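PDB 7BOB: endo-beta-mannanase from Opitutaceae bacterium TAV5, which probably releases mannose from the ends of beta-1,4-linked manno-oligosaccharides, as a trimeric exo-acting mannosidase of glycoside hydrolase family 5. Local coordinates for residues 417-422 / 578-583. Numbering follows the deposited sequence.
Sequences HHLLQS and AWYAAL
Y580 sets its aromatic ring against two neighbouring leucines, L419 and L420, of the facing helix. The two leucines meet different parts of the tyrosine. L419 comes to the ring edge, near the ring plane, with CD1 3.8 Å from CE2 of Y580. Its CB also lies 4.0 Å from the same CE2. L420 works nearer the root of the side chain. Its CD2 packs 3.7 Å from CB of Y580 and reaches CG at 4.0 Å. Meanwhile L420 CG stands 4.2 Å above the plane of the Y580 ring, over one face and offset toward the rim. Both leucine side chains cross the tyrosine at about a right angle. The Y580 side chain leaves its helix toward the leucines, and with CG anti to the carbonyl carbon (chi1 -68°) the CE2 edge comes to L419. The CA atoms of L420 and Y580, 6.8 Å apart, are the closest CA pair of the two segments. The contact is apolar and buried. The hydroxyl of Y580 is hydrogen-bonded to E559, which anchors the far end of the ring. With an alanine in place of Y580, a gap is likely to open beside L419 and L420, and E559 would probably lose its phenolic partner. Beyond the leucines, the backbone O of L419 accepts a hydrogen bond from S577 OG, a polar link between the same two helices. Helices 406-422 and 569-583 pack in the C-terminal alpha/beta region, which follows the (beta/alpha)8 barrel. In its mixed sheet, L420 touches V427 on edge strand 427-431, and the Y580 ring meets H473 on strand 469-473.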
# COMPACT_ATOMS: atom_id res chain seq x y z
N HIS A 417 20.38 -13.97 -14.89
CA HIS A 417 20.63 -15.40 -15.05
C HIS A 417 20.16 -15.89 -16.41
O HIS A 417 20.87 -16.62 -17.10
CB HIS A 417 19.93 -16.18 -13.94
CG HIS A 417 20.04 -17.66 -14.06
ND1 HIS A 417 19.02 -18.45 -14.54
CD2 HIS A 417 21.06 -18.51 -13.75
CE1 HIS A 417 19.39 -19.72 -14.51
NE2 HIS A 417 20.63 -19.78 -14.05
N HIS A 418 18.96 -15.46 -16.83
CA HIS A 418 18.44 -15.90 -18.12
C HIS A 418 19.22 -15.28 -19.28
O HIS A 418 19.53 -15.97 -20.27
CB HIS A 418 16.96 -15.55 -18.23
CG HIS A 418 16.46 -15.45 -19.64
ND1 HIS A 418 16.36 -16.54 -20.48
CD2 HIS A 418 16.05 -14.38 -20.37
CE1 HIS A 418 15.90 -16.16 -21.66
NE2 HIS A 418 15.69 -14.85 -21.61
N LEU A 419 19.56 -13.99 -19.18
CA LEU A 419 20.23 -13.32 -20.28
C LEU A 419 21.66 -13.80 -20.43
O LEU A 419 22.17 -13.89 -21.55
CB LEU A 419 20.19 -11.80 -20.09
CG LEU A 419 18.81 -11.11 -20.09
CD1 LEU A 419 18.93 -9.61 -19.73
CD2 LEU A 419 18.07 -11.28 -21.42
N LEU A 420 22.33 -14.12 -19.31
CA LEU A 420 23.67 -14.68 -19.40
C LEU A 420 23.66 -16.07 -20.05
O LEU A 420 24.55 -16.40 -20.84
CB LEU A 420 24.30 -14.73 -18.02
CG LEU A 420 24.73 -13.37 -17.48
CD1 LEU A 420 24.78 -13.38 -15.95
CD2 LEU A 420 26.08 -12.98 -18.09
N GLN A 421 22.64 -16.89 -19.73
CA GLN A 421 22.52 -18.19 -20.40
C GLN A 421 22.19 -18.02 -21.87
O GLN A 421 22.50 -18.91 -22.67
CB GLN A 421 21.44 -19.06 -19.74
CG GLN A 421 21.71 -19.40 -18.30
CD GLN A 421 20.79 -20.52 -17.76
OE1 GLN A 421 19.61 -20.64 -18.11
NE2 GLN A 421 21.35 -21.35 -16.90
N SER A 422 21.54 -16.92 -22.26
CA SER A 422 21.34 -16.68 -23.68
C SER A 422 22.64 -16.25 -24.37
O SER A 422 22.84 -16.53 -25.56
CB SER A 422 20.25 -15.63 -23.89
OG SER A 422 18.98 -16.23 -23.88
N ALA A 578 23.29 -9.36 -25.33
CA ALA A 578 24.56 -8.90 -25.89
C ALA A 578 25.25 -7.88 -24.99
O ALA A 578 26.49 -7.78 -25.01
CB ALA A 578 24.32 -8.31 -27.28
N TRP A 579 24.49 -7.14 -24.18
CA TRP A 579 25.07 -6.19 -23.25
C TRP A 579 26.07 -6.86 -22.31
O TRP A 579 27.19 -6.36 -22.12
CB TRP A 579 23.98 -5.49 -22.42
CG TRP A 579 24.57 -4.62 -21.35
CD1 TRP A 579 24.85 -4.99 -20.06
CD2 TRP A 579 24.98 -3.25 -21.48
NE1 TRP A 579 25.40 -3.92 -19.38
CE2 TRP A 579 25.49 -2.84 -20.23
CE3 TRP A 579 24.97 -2.33 -22.54
CZ2 TRP A 579 25.97 -1.56 -20.00
CZ3 TRP A 579 25.45 -1.05 -22.32
CH2 TRP A 579 25.95 -0.68 -21.06
N TYR A 580 25.67 -7.98 -21.67
CA TYR A 580 26.58 -8.64 -20.73
C TYR A 580 27.84 -9.14 -21.44
O TYR A 580 28.94 -9.04 -20.89
CB TYR A 580 25.89 -9.80 -20.03
CG TYR A 580 24.80 -9.37 -19.08
CD1 TYR A 580 25.09 -9.06 -17.75
CD2 TYR A 580 23.50 -9.26 -19.52
CE1 TYR A 580 24.11 -8.64 -16.89
CE2 TYR A 580 22.51 -8.85 -18.67
CZ TYR A 580 22.82 -8.54 -17.36
OH TYR A 580 21.82 -8.14 -16.53
N ALA A 581 27.68 -9.70 -22.64
CA ALA A 581 28.84 -10.23 -23.37
C ALA A 581 29.86 -9.13 -23.63
O ALA A 581 31.06 -9.31 -23.37
CB ALA A 581 28.39 -10.88 -24.67
N ALA A 582 29.41 -7.97 -24.10
CA ALA A 582 30.34 -6.88 -24.41
C ALA A 582 31.12 -6.43 -23.18
O ALA A 582 32.32 -6.11 -23.28
CB ALA A 582 29.58 -5.71 -25.02
N LEU A 583 30.48 -6.41 -22.02
CA LEU A 583 31.11 -5.83 -20.84
C LEU A 583 31.90 -6.82 -20.01
O LEU A 583 32.70 -6.41 -19.16
CB LEU A 583 30.06 -5.18 -19.95
CG LEU A 583 29.46 -3.89 -20.53
CD1 LEU A 583 28.97 -3.11 -19.38
CD2 LEU A 583 30.49 -3.11 -21.30